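Glycerol Dehydrogenase (Unidentified, PDB 5XN8) probably catalyses the NAD-dependent oxidation of glycerol to dihydroxyacetone, as a metal-dependent member of the iron-containing alcohol dehydrogenase family. Local coordinates at residues 171-176 / 298-303; 278-283 / 294-299; 304-307 / 311-314; 320-325 / 351-356. All blocks are in the same frame, centred on the assembly; numbering follows the deposited sequence.

Interaction 1: 171-176 / 298-303. With ZN (zinc ion), chain E.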
loop_
_atom_site.group_PDB
_atom_site.type_symbol
_atom_site.label_atom_id
_atom_site.label_comp_id
_atom_site.label_asym_id
_atom_site.label_seq_id
_atom_site.Cartn_x
_atom_site.Cartn_y
_atom_site.Cartn_z
ATOM N N ASP A 171 -23.026 -7.221 24.299
ATOM C CA ASP A 171 -23.010 -6.036 25.172
ATOM C C ASP A 171 -21.737 -5.227 24.959
ATOM O O ASP A 171 -21.752 -3.991 25.016
ATOM C CB ASP A 171 -23.123 -6.483 26.642
ATOM C CG ASP A 171 -23.476 -5.353 27.605
ATOM O OD1 ASP A 171 -24.190 -4.395 27.249
ATOM O OD2 ASP A 171 -23.055 -5.446 28.775
ATOM N N ALA A 172 -20.644 -5.935 24.703
ATOM C CA ALA A 172 -19.325 -5.334 24.527
ATOM C C ALA A 172 -19.130 -4.703 23.151
ATOM O O ALA A 172 -18.439 -3.684 23.029
ATOM C CB ALA A 172 -18.249 -6.381 24.785
ATOM N N LEU A 173 -19.728 -5.310 22.126
ATOM C CA LEU A 173 -19.726 -4.788 20.746
ATOM C C LEU A 173 -20.262 -3.359 20.633
ATOM O O LEU A 173 -19.825 -2.601 19.774
ATOM C CB LEU A 173 -20.557 -5.723 19.841
ATOM C CG LEU A 173 -20.808 -5.378 18.366
ATOM C CD1 LEU A 173 -19.733 -5.932 17.453
ATOM C CD2 LEU A 173 -22.165 -5.893 17.932
ATOM N N SER A 174 -21.199 -2.993 21.496
ATOM C CA SER A 174 -21.749 -1.634 21.523
ATOM C C SER A 174 -20.823 -0.564 22.088
ATOM O O SER A 174 -21.102 0.621 21.938
ATOM C CB SER A 174 -22.989 -1.609 22.400
ATOM O OG SER A 174 -22.613 -1.674 23.770
ATOM N N THR A 175 -19.765 -0.964 22.781
ATOM C CA THR A 175 -19.010 -0.027 23.620
ATOM C C THR A 175 -18.268 1.010 22.811
ATOM O O THR A 175 -18.380 2.203 23.100
ATOM C CB THR A 175 -18.052 -0.787 24.557
ATOM O OG1 THR A 175 -18.818 -1.695 25.348
ATOM C CG2 THR A 175 -17.316 0.160 25.473
ATOM N N TRP A 176 -17.528 0.564 21.801
ATOM C CA TRP A 176 -16.810 1.487 20.886
ATOM C C TRP A 176 -17.738 2.482 20.194
ATOM O O TRP A 176 -17.397 3.658 20.068
ATOM C CB TRP A 176 -16.030 0.705 19.826
ATOM C CG TRP A 176 -15.570 1.550 18.680
ATOM C CD1 TRP A 176 -15.915 1.401 17.384
ATOM C CD2 TRP A 176 -14.712 2.697 18.742
ATOM N NE1 TRP A 176 -15.318 2.370 16.621
ATOM C CE2 TRP A 176 -14.579 3.185 17.430
ATOM C CE3 TRP A 176 -14.046 3.362 19.783
ATOM C CZ2 TRP A 176 -13.801 4.305 17.119
ATOM C CZ3 TRP A 176 -13.270 4.476 19.477
ATOM C CH2 TRP A 176 -13.152 4.938 18.152
ATOM N N GLY A 298 -21.584 -9.553 10.041
ATOM C CA GLY A 298 -20.767 -10.754 9.936
ATOM C C GLY A 298 -20.348 -11.319 11.267
ATOM O O GLY A 298 -20.415 -12.523 11.472
ATOM N N PHE A 299 -19.943 -10.445 12.180
ATOM C CA PHE A 299 -19.605 -10.844 13.549
ATOM C C PHE A 299 -20.814 -11.440 14.261
ATOM O O PHE A 299 -20.728 -12.559 14.786
ATOM C CB PHE A 299 -19.058 -9.660 14.349
ATOM C CG PHE A 299 -18.813 -9.968 15.799
ATOM C CD1 PHE A 299 -17.646 -10.612 16.196
ATOM C CD2 PHE A 299 -19.745 -9.612 16.772
ATOM C CE1 PHE A 299 -17.423 -10.931 17.523
ATOM C CE2 PHE A 299 -19.522 -9.912 18.104
ATOM C CZ PHE A 299 -18.359 -10.576 18.478
ATOM N N CYS A 300 -21.921 -10.694 14.273
ATOM C CA CYS A 300 -23.163 -11.133 14.927
ATOM C C CYS A 300 -23.691 -12.492 14.414
ATOM O O CYS A 300 -23.995 -13.371 15.211
ATOM C CB CYS A 300 -24.264 -10.059 14.796
ATOM S SG CYS A 300 -24.112 -8.613 15.861
ATOM N N GLU A 301 -23.791 -12.664 13.099
ATOM C CA GLU A 301 -24.248 -13.942 12.506
ATOM C C GLU A 301 -23.376 -15.116 12.925
ATOM O O GLU A 301 -23.878 -16.195 13.253
ATOM C CB GLU A 301 -24.268 -13.863 10.976
ATOM C CG GLU A 301 -24.578 -15.190 10.258
ATOM C CD GLU A 301 -24.722 -15.052 8.758
ATOM O OE1 GLU A 301 -24.085 -14.134 8.185
ATOM O OE2 GLU A 301 -25.459 -15.847 8.130
ATOM N N LYS A 302 -22.072 -14.884 12.895
ATOM C CA LYS A 302 -21.048 -15.896 13.137
ATOM C C LYS A 302 -21.078 -16.386 14.570
ATOM O O LYS A 302 -20.981 -17.586 14.801
ATOM C CB LYS A 302 -19.694 -15.276 12.787
ATOM C CG LYS A 302 -18.444 -16.119 12.832
ATOM C CD LYS A 302 -17.311 -15.392 12.080
ATOM C CE LYS A 302 -16.796 -14.134 12.795
ATOM N NZ LYS A 302 -16.629 -12.971 11.875
ATOM N N VAL A 303 -21.243 -15.471 15.528
ATOM C CA VAL A 303 -21.276 -15.849 16.947
ATOM C C VAL A 303 -22.672 -16.277 17.449
ATOM O O VAL A 303 -22.767 -17.049 18.413
ATOM C CB VAL A 303 -20.664 -14.768 17.879
ATOM C CG1 VAL A 303 -19.218 -14.435 17.483
ATOM C CG2 VAL A 303 -21.523 -13.512 17.994
HETATM ZN ZN ZN E . -25.055 -3.157 28.683
HETATM O O HOH W 1 -25.867 -1.780 30.106
#
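Leu173 packs its two methyl branches against Phe299 and Cys300, joining helices 162-185 and 290-303 in the helical domain of this iron-containing alcohol dehydrogenase fold. Leu173 CD1 lies 3.7 Å from Phe299 CD2, meeting the ring obliquely as the two side chains slide past each other in opposite directions. On the other branch, Leu173 CD2 sits 3.9 Å from Cys300 SG. With CG anti to the backbone N (chi1 176°), the Leu173 chain is carried toward helix 290-303 and its two methyls reach different neighbours. The contact is small and apolar, without a hydrogen bond, yet all three residues are buried. Val303 CG1 covers one face of the Phe299 ring near its rim, and Leu210 of helix 197-223 also packs on Leu173.

Two residues before Leu173, and clear of segment 298-303, Asp171 serves the metal site. His254 and His271 supply the other protein ligands of the zinc ion, in a site that probably holds catalytic manganese in the working enzyme, as in close relatives. OD2 of Asp171 accepts a hydrogen bond from the backbone N of Asp121, helping to fix the carboxylate's rotation. Asp171 OD1 holds the zinc ion at 2.1 Å, and water 1 lies at the same distance from the metal.

Interaction 2: 278-283 / 294-299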
loop_
_atom_site.group_PDB
_atom_site.type_symbol
_atom_site.label_atom_id
_atom_site.label_comp_id
_atom_site.label_asym_id
_atom_site.label_seq_id
_atom_site.Cartn_x
_atom_site.Cartn_y
_atom_site.Cartn_z
ATOM N N GLY A 278 -29.427 -3.341 18.877
ATOM C CA GLY A 278 -29.411 -1.901 19.107
ATOM C C GLY A 278 -28.189 -1.186 18.554
ATOM O O GLY A 278 -28.297 -0.046 18.116
ATOM N N THR A 279 -27.041 -1.858 18.581
ATOM C CA THR A 279 -25.820 -1.362 17.945
ATOM C C THR A 279 -25.977 -1.264 16.435
ATOM O O THR A 279 -25.526 -0.293 15.818
ATOM C CB THR A 279 -24.621 -2.274 18.261
ATOM O OG1 THR A 279 -24.466 -2.358 19.678
ATOM C CG2 THR A 279 -23.324 -1.730 17.660
ATOM N N LEU A 280 -26.601 -2.276 15.852
ATOM C CA LEU A 280 -26.889 -2.292 14.421
ATOM C C LEU A 280 -27.827 -1.173 14.016
ATOM O O LEU A 280 -27.641 -0.547 12.967
ATOM C CB LEU A 280 -27.442 -3.660 13.983
ATOM C CG LEU A 280 -26.388 -4.510 13.264
ATOM C CD1 LEU A 280 -26.650 -6.010 13.460
ATOM C CD2 LEU A 280 -26.299 -4.092 11.795
ATOM N N ALA A 281 -28.823 -0.914 14.859
ATOM C CA ALA A 281 -29.710 0.233 14.676
ATOM C C ALA A 281 -28.948 1.557 14.780
ATOM O O ALA A 281 -29.230 2.482 14.029
ATOM C CB ALA A 281 -30.843 0.186 15.690
ATOM N N GLN A 282 -27.997 1.648 15.708
ATOM C CA GLN A 282 -27.161 2.851 15.840
ATOM C C GLN A 282 -26.291 3.106 14.604
ATOM O O GLN A 282 -26.098 4.259 14.231
ATOM C CB GLN A 282 -26.290 2.803 17.102
ATOM C CG GLN A 282 -25.445 4.068 17.299
ATOM C CD GLN A 282 -24.569 4.028 18.524
ATOM O OE1 GLN A 282 -24.999 3.648 19.605
ATOM N NE2 GLN A 282 -23.333 4.445 18.364
ATOM N N LEU A 283 -25.784 2.048 13.970
ATOM C CA LEU A 283 -24.969 2.195 12.755
ATOM C C LEU A 283 -25.739 2.810 11.589
ATOM O O LEU A 283 -25.219 3.658 10.865
ATOM C CB LEU A 283 -24.398 0.844 12.312
ATOM C CG LEU A 283 -23.412 0.120 13.221
ATOM C CD1 LEU A 283 -22.984 -1.178 12.555
ATOM C CD2 LEU A 283 -22.216 0.983 13.567
ATOM N N GLU A 294 -21.300 -4.343 7.491
ATOM C CA GLU A 294 -21.045 -5.745 7.125
ATOM C C GLU A 294 -20.110 -6.514 8.078
ATOM O O GLU A 294 -20.313 -7.722 8.289
ATOM C CB GLU A 294 -20.533 -5.845 5.685
ATOM C CG GLU A 294 -21.602 -5.583 4.644
ATOM C CD GLU A 294 -21.102 -5.776 3.214
ATOM O OE1 GLU A 294 -19.948 -6.229 3.013
ATOM O OE2 GLU A 294 -21.844 -5.440 2.263
ATOM N N THR A 295 -19.108 -5.841 8.641
ATOM C CA THR A 295 -18.252 -6.462 9.655
ATOM C C THR A 295 -19.020 -6.789 10.945
ATOM O O THR A 295 -18.773 -7.827 11.563
ATOM C CB THR A 295 -16.973 -5.648 9.993
ATOM O OG1 THR A 295 -16.648 -5.904 11.365
ATOM C CG2 THR A 295 -17.107 -4.187 9.890
ATOM N N VAL A 296 -19.952 -5.915 11.333
ATOM C CA VAL A 296 -20.781 -6.116 12.522
ATOM C C VAL A 296 -21.854 -7.184 12.280
ATOM O O VAL A 296 -22.078 -8.043 13.133
ATOM C CB VAL A 296 -21.423 -4.795 12.992
ATOM C CG1 VAL A 296 -22.415 -5.029 14.129
ATOM C CG2 VAL A 296 -20.344 -3.829 13.443
ATOM N N LEU A 297 -22.529 -7.113 11.140
ATOM C CA LEU A 297 -23.457 -8.160 10.727
ATOM C C LEU A 297 -22.758 -9.528 10.675
ATOM O O LEU A 297 -23.273 -10.523 11.207
ATOM C CB LEU A 297 -24.036 -7.851 9.344
ATOM C CG LEU A 297 -25.120 -6.789 9.214
ATOM C CD1 LEU A 297 -25.359 -6.517 7.739
ATOM C CD2 LEU A 297 -26.426 -7.174 9.925
ATOM N N GLY A 298 -21.584 -9.553 10.041
ATOM C CA GLY A 298 -20.767 -10.754 9.936
ATOM C C GLY A 298 -20.348 -11.319 11.267
ATOM O O GLY A 298 -20.415 -12.523 11.472
ATOM N N PHE A 299 -19.943 -10.445 12.180
ATOM C CA PHE A 299 -19.605 -10.844 13.549
ATOM C C PHE A 299 -20.814 -11.440 14.261
ATOM O O PHE A 299 -20.728 -12.559 14.786
ATOM C CB PHE A 299 -19.058 -9.660 14.349
ATOM C CG PHE A 299 -18.813 -9.968 15.799
ATOM C CD1 PHE A 299 -17.646 -10.612 16.196
ATOM C CD2 PHE A 299 -19.745 -9.612 16.772
ATOM C CE1 PHE A 299 -17.423 -10.931 17.523
ATOM C CE2 PHE A 299 -19.522 -9.912 18.104
ATOM C CZ PHE A 299 -18.359 -10.576 18.478
#
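Leu280 on helix 271-285 faces Val296 and Leu297 on helix 290-303, in a buried contact between helices that run nearly antiparallel (166° between the segment axes). The axes of the two short segments come within 10.7 Å, and the CA atoms of Leu280 and Val296 mark the nearest backbone approach.

Followed outward, the Leu280 side chain leaves its helix with CB directed toward the other segment. Leu280 CG comes next, 4.1 Å from CG1 of Val296, as the two side chains slide past each other in opposite directions. Beyond this branch point both methyls turn to Leu297: Leu280 CD1 lies 3.7 Å from CD2 of Leu297, and CD2 of Leu280 approaches that same methyl to 3.6 Å. The two leucines cross at about a right angle, so one Leu297 methyl fits against the forked end of its partner. The CB of Leu297 does not head for helix 271-285; the branched end of the chain makes the approach.

One turn after Leu280, Leu283 meets Val296 tip to tip, its CD1 3.8 Å from Val296 CG2. Val296 CG1, anti to the backbone N (chi1 173°), lies almost equally near Leu280 CG and Leu283 CD1, while CG2, anti to the carbonyl carbon, turns to Leu283. Val307 of the following loop packs on both Leu280 and Leu297, while Phe177 of helix 162-185 touches Leu283 and Tyr207 of helix 197-223 touches Val296. No hydrogen bond links the segments. This is apolar packing within a helical hairpin, two consecutive antiparallel helices in the all-helical part of the dehydrogenase fold.

Interaction 3: 304-307 / 311-314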
loop_
_atom_site.group_PDB
_atom_site.type_symbol
_atom_site.label_atom_id
_atom_site.label_comp_id
_atom_site.label_asym_id
_atom_site.label_seq_id
_atom_site.Cartn_x
_atom_site.Cartn_y
_atom_site.Cartn_z
ATOM N N GLY A 304 -23.733 -15.766 16.824
ATOM C CA GLY A 304 -25.115 -16.103 17.201
ATOM C C GLY A 304 -25.892 -15.002 17.897
ATOM O O GLY A 304 -26.619 -15.257 18.855
ATOM N N LEU A 305 -25.756 -13.774 17.397
ATOM C CA LEU A 305 -26.450 -12.606 17.937
ATOM C C LEU A 305 -27.498 -12.119 16.944
ATOM O O LEU A 305 -27.292 -12.221 15.739
ATOM C CB LEU A 305 -25.447 -11.488 18.227
ATOM C CG LEU A 305 -24.549 -11.681 19.448
ATOM C CD1 LEU A 305 -23.380 -10.704 19.388
ATOM C CD2 LEU A 305 -25.341 -11.513 20.739
ATOM N N PRO A 306 -28.627 -11.584 17.439
ATOM C CA PRO A 306 -29.745 -11.229 16.546
ATOM C C PRO A 306 -29.467 -10.037 15.645
ATOM O O PRO A 306 -29.044 -8.999 16.136
ATOM C CB PRO A 306 -30.878 -10.899 17.519
ATOM C CG PRO A 306 -30.197 -10.478 18.749
ATOM C CD PRO A 306 -28.965 -11.326 18.845
ATOM N N VAL A 307 -29.691 -10.187 14.342
ATOM C CA VAL A 307 -29.555 -9.078 13.376
ATOM C C VAL A 307 -30.894 -8.672 12.734
ATOM O O VAL A 307 -30.930 -7.812 11.867
ATOM C CB VAL A 307 -28.507 -9.397 12.285
ATOM C CG1 VAL A 307 -27.132 -9.569 12.912
ATOM C CG2 VAL A 307 -28.870 -10.640 11.489
ATOM N N GLN A 311 -35.536 -12.583 14.841
ATOM C CA GLN A 311 -34.642 -13.275 15.794
ATOM C C GLN A 311 -34.770 -12.787 17.243
ATOM O O GLN A 311 -34.296 -13.463 18.164
ATOM C CB GLN A 311 -33.189 -13.143 15.364
ATOM C CG GLN A 311 -32.818 -13.957 14.136
ATOM C CD GLN A 311 -31.397 -13.694 13.695
ATOM O OE1 GLN A 311 -30.949 -12.559 13.707
ATOM N NE2 GLN A 311 -30.675 -14.742 13.320
ATOM N N MET A 312 -35.368 -11.606 17.430
ATOM C CA MET A 312 -35.723 -11.076 18.750
ATOM C C MET A 312 -37.182 -11.326 19.170
ATOM O O MET A 312 -37.630 -10.779 20.177
ATOM C CB MET A 312 -35.472 -9.572 18.754
ATOM C CG MET A 312 -34.037 -9.186 18.478
ATOM S SD MET A 312 -33.871 -7.416 18.487
ATOM C CE MET A 312 -34.200 -7.003 20.191
ATOM N N GLY A 313 -37.917 -12.132 18.403
ATOM C CA GLY A 313 -39.299 -12.492 18.726
ATOM C C GLY A 313 -40.382 -11.529 18.279
ATOM O O GLY A 313 -41.550 -11.749 18.605
ATOM N N VAL A 314 -40.019 -10.477 17.535
ATOM C CA VAL A 314 -41.003 -9.508 17.014
ATOM C C VAL A 314 -41.364 -9.903 15.580
ATOM O O VAL A 314 -40.601 -9.682 14.653
ATOM C CB VAL A 314 -40.493 -8.053 17.067
ATOM C CG1 VAL A 314 -41.650 -7.081 16.840
ATOM C CG2 VAL A 314 -39.810 -7.758 18.397
HETATM O O HOH W 2 -27.798 -13.650 13.372
#
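Gln311 and Val307 meet in a side-chain-to-backbone hydrogen bond, supported by apolar packing, that folds back the first part of the loop between helices 290-303 and 318-329, in the helical domain of the dehydrogenase fold. OE1 of Gln311 accepts the N-H of Val307 at 2.8 Å. The bond is fairly straight at the hydrogen (160°) and enters nearly along the C=O axis of the amide. CG anti to the carbonyl carbon (chi1 -72°) and an extended chain beyond it carry the Gln311 amide to this position.

Pro306 packs beside this bond. Pro306 CB lies 3.9 Å from CB of Gln311 and 3.7 Å from CG of Met312, whose side chain crosses the proline at about a right angle. Leu305 and Val307 direct their CB atoms away from segment 311-314; Leu305 packs on Phe299 and Cys300, and Val307 on Cys300. Gly304, with positive phi, is where the chain leaves the helical path after helix 290-303. The Gln311 amide also uses its nitrogen, so both ends of the group are held: water 2 accepts from Gln311 NE2 at 3.1 Å and donates to the backbone O of Leu305 at 2.8 Å.

Interaction 4: 320-325 / 351-356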
loop_
_atom_site.group_PDB
_atom_site.type_symbol
_atom_site.label_atom_id
_atom_site.label_comp_id
_atom_site.label_asym_id
_atom_site.label_seq_id
_atom_site.Cartn_x
_atom_site.Cartn_y
_atom_site.Cartn_z
ATOM N N ASP A 320 -46.428 -0.559 14.364
ATOM C CA ASP A 320 -46.931 0.008 15.616
ATOM C C ASP A 320 -45.969 -0.243 16.794
ATOM O O ASP A 320 -45.710 0.669 17.587
ATOM C CB ASP A 320 -48.332 -0.540 15.931
ATOM C CG ASP A 320 -49.111 0.321 16.940
ATOM O OD1 ASP A 320 -48.599 1.388 17.360
ATOM O OD2 ASP A 320 -50.238 -0.090 17.329
ATOM N N LYS A 321 -45.438 -1.464 16.898
ATOM C CA LYS A 321 -44.538 -1.825 18.001
ATOM C C LYS A 321 -43.195 -1.103 17.949
ATOM O O LYS A 321 -42.665 -0.715 18.995
ATOM C CB LYS A 321 -44.299 -3.333 18.042
ATOM C CG LYS A 321 -45.504 -4.123 18.518
ATOM C CD LYS A 321 -45.241 -5.612 18.430
ATOM C CE LYS A 321 -46.485 -6.429 18.700
ATOM N NZ LYS A 321 -46.262 -7.848 18.329
ATOM N N ILE A 322 -42.635 -0.948 16.751
ATOM C CA ILE A 322 -41.372 -0.226 16.582
ATOM C C ILE A 322 -41.558 1.270 16.815
ATOM O O ILE A 322 -40.645 1.928 17.313
ATOM C CB ILE A 322 -40.708 -0.533 15.209
ATOM C CG1 ILE A 322 -40.278 -2.004 15.154
ATOM C CG2 ILE A 322 -39.502 0.371 14.935
ATOM C CD1 ILE A 322 -39.367 -2.449 16.287
ATOM N N ALA A 323 -42.736 1.802 16.481
ATOM C CA ALA A 323 -43.068 3.194 16.807
ATOM C C ALA A 323 -43.072 3.404 18.316
ATOM O O ALA A 323 -42.503 4.382 18.804
ATOM C CB ALA A 323 -44.403 3.599 16.209
ATOM N N ALA A 324 -43.693 2.484 19.051
ATOM C CA ALA A 324 -43.700 2.536 20.523
ATOM C C ALA A 324 -42.297 2.378 21.133
ATOM O O ALA A 324 -41.964 3.074 22.094
ATOM C CB ALA A 324 -44.646 1.487 21.089
ATOM N N VAL A 325 -41.496 1.462 20.580
ATOM C CA VAL A 325 -40.085 1.275 20.972
ATOM C C VAL A 325 -39.263 2.537 20.691
ATOM O O VAL A 325 -38.388 2.894 21.471
ATOM C CB VAL A 325 -39.448 0.052 20.258
ATOM C CG1 VAL A 325 -37.931 0.021 20.379
ATOM C CG2 VAL A 325 -40.033 -1.241 20.810
ATOM N N ALA A 351 -34.392 3.831 11.584
ATOM C CA ALA A 351 -33.154 3.083 11.727
ATOM C C ALA A 351 -33.411 1.612 12.055
ATOM O O ALA A 351 -32.796 0.727 11.456
ATOM C CB ALA A 351 -32.282 3.721 12.789
ATOM N N ILE A 352 -34.328 1.358 12.984
ATOM C CA ILE A 352 -34.668 -0.012 13.395
ATOM C C ILE A 352 -35.212 -0.839 12.213
ATOM O O ILE A 352 -34.790 -1.983 12.021
ATOM C CB ILE A 352 -35.646 -0.013 14.605
ATOM C CG1 ILE A 352 -34.912 0.467 15.864
ATOM C CG2 ILE A 352 -36.246 -1.394 14.858
ATOM C CD1 ILE A 352 -35.835 0.979 16.959
ATOM N N LEU A 353 -36.113 -0.254 11.418
ATOM C CA LEU A 353 -36.706 -0.966 10.284
ATOM C C LEU A 353 -35.688 -1.237 9.177
ATOM O O LEU A 353 -35.680 -2.323 8.581
ATOM C CB LEU A 353 -37.917 -0.213 9.709
ATOM C CG LEU A 353 -39.159 -0.078 10.608
ATOM C CD1 LEU A 353 -40.380 0.401 9.826
ATOM C CD2 LEU A 353 -39.487 -1.381 11.319
ATOM N N THR A 354 -34.833 -0.258 8.905
ATOM C CA THR A 354 -33.800 -0.420 7.890
ATOM C C THR A 354 -32.739 -1.426 8.329
ATOM O O THR A 354 -32.305 -2.262 7.529
ATOM C CB THR A 354 -33.140 0.922 7.545
ATOM O OG1 THR A 354 -34.140 1.844 7.103
ATOM C CG2 THR A 354 -32.072 0.747 6.454
ATOM N N ALA A 355 -32.347 -1.355 9.597
ATOM C CA ALA A 355 -31.415 -2.325 10.176
ATOM C C ALA A 355 -31.934 -3.751 10.041
ATOM O O ALA A 355 -31.184 -4.649 9.649
ATOM C CB ALA A 355 -31.149 -2.007 11.633
ATOM N N ASP A 356 -33.215 -3.947 10.365
ATOM C CA ASP A 356 -33.891 -5.244 10.190
ATOM C C ASP A 356 -33.773 -5.751 8.758
ATOM O O ASP A 356 -33.385 -6.896 8.531
ATOM C CB ASP A 356 -35.369 -5.115 10.591
ATOM C CG ASP A 356 -36.172 -6.367 10.322
ATOM O OD1 ASP A 356 -35.864 -7.410 10.932
ATOM O OD2 ASP A 356 -37.121 -6.301 9.512
#
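Ile322 and Ile352 form the tight part of the contact between helices 318-329 and 345-363. CG2 of Ile352 lies 3.6 Å from CD1 of Ile322 and 3.7 Å from CG2 of Ile322, so a single methyl touches both branches of Ile322. The two isoleucines cross obliquely. In Ile322, CG2 stands anti to the backbone N while CG1 lies beside the backbone N (chi1 -66°), and the bend at chi2 (-55°) brings CD1 back to the same Ile352 methyl.

Packing is looser around this pair. Val325, one turn after Ile322, makes a longer approach: Val325 CG1 lies 4.1 Å from Ile352 CD1. The solvent side belongs to Leu353, which is partly exposed and comes in from the flank: its CB is not aimed at helix 318-329, but Leu353 CD2 ends 4.0 Å from CG1 of Ile322 as the side chains slide past each other in opposite directions. The segment axes are 10.7 Å apart at their closest and inclined at 127°, and no hydrogen bond joins the two segments.

A salt bridge from Lys321 to Glu265 ties helix 318-329 to the loop after helix 252-260. Phe260 of helix 252-260 packs on Ile322 and Val325, and Ile352 also meets Ile256 of that helix and Phe277 of helix 271-285. On the outer side, Leu353 touches Ala223 of a second subunit, which places this helix pair between the helical domain's interior and a subunit interface.

The four contacts lie within the helical part of the chain. Interactions 1 and 2, with centres about 7 Å apart, share helix 290-303: neighbouring residues of it meet the metal-bearing helix 162-185 and helix 271-285, and Leu173 CD2 touches Val296 CG1 at 3.9 Å. Interaction 3 follows directly along the chain; its Leu305 CD1 packs on Phe299 CE2, of the shared helix, at 4.1 Å. Interaction 4 comes last, its centre about 20 Å from that of interaction 1 without touching it, but Ala351 and Ala355 rest on helix 271-285 beside interaction 2. Continuous packing thus runs from the zinc-binding helix toward the helix pair near the second subunit.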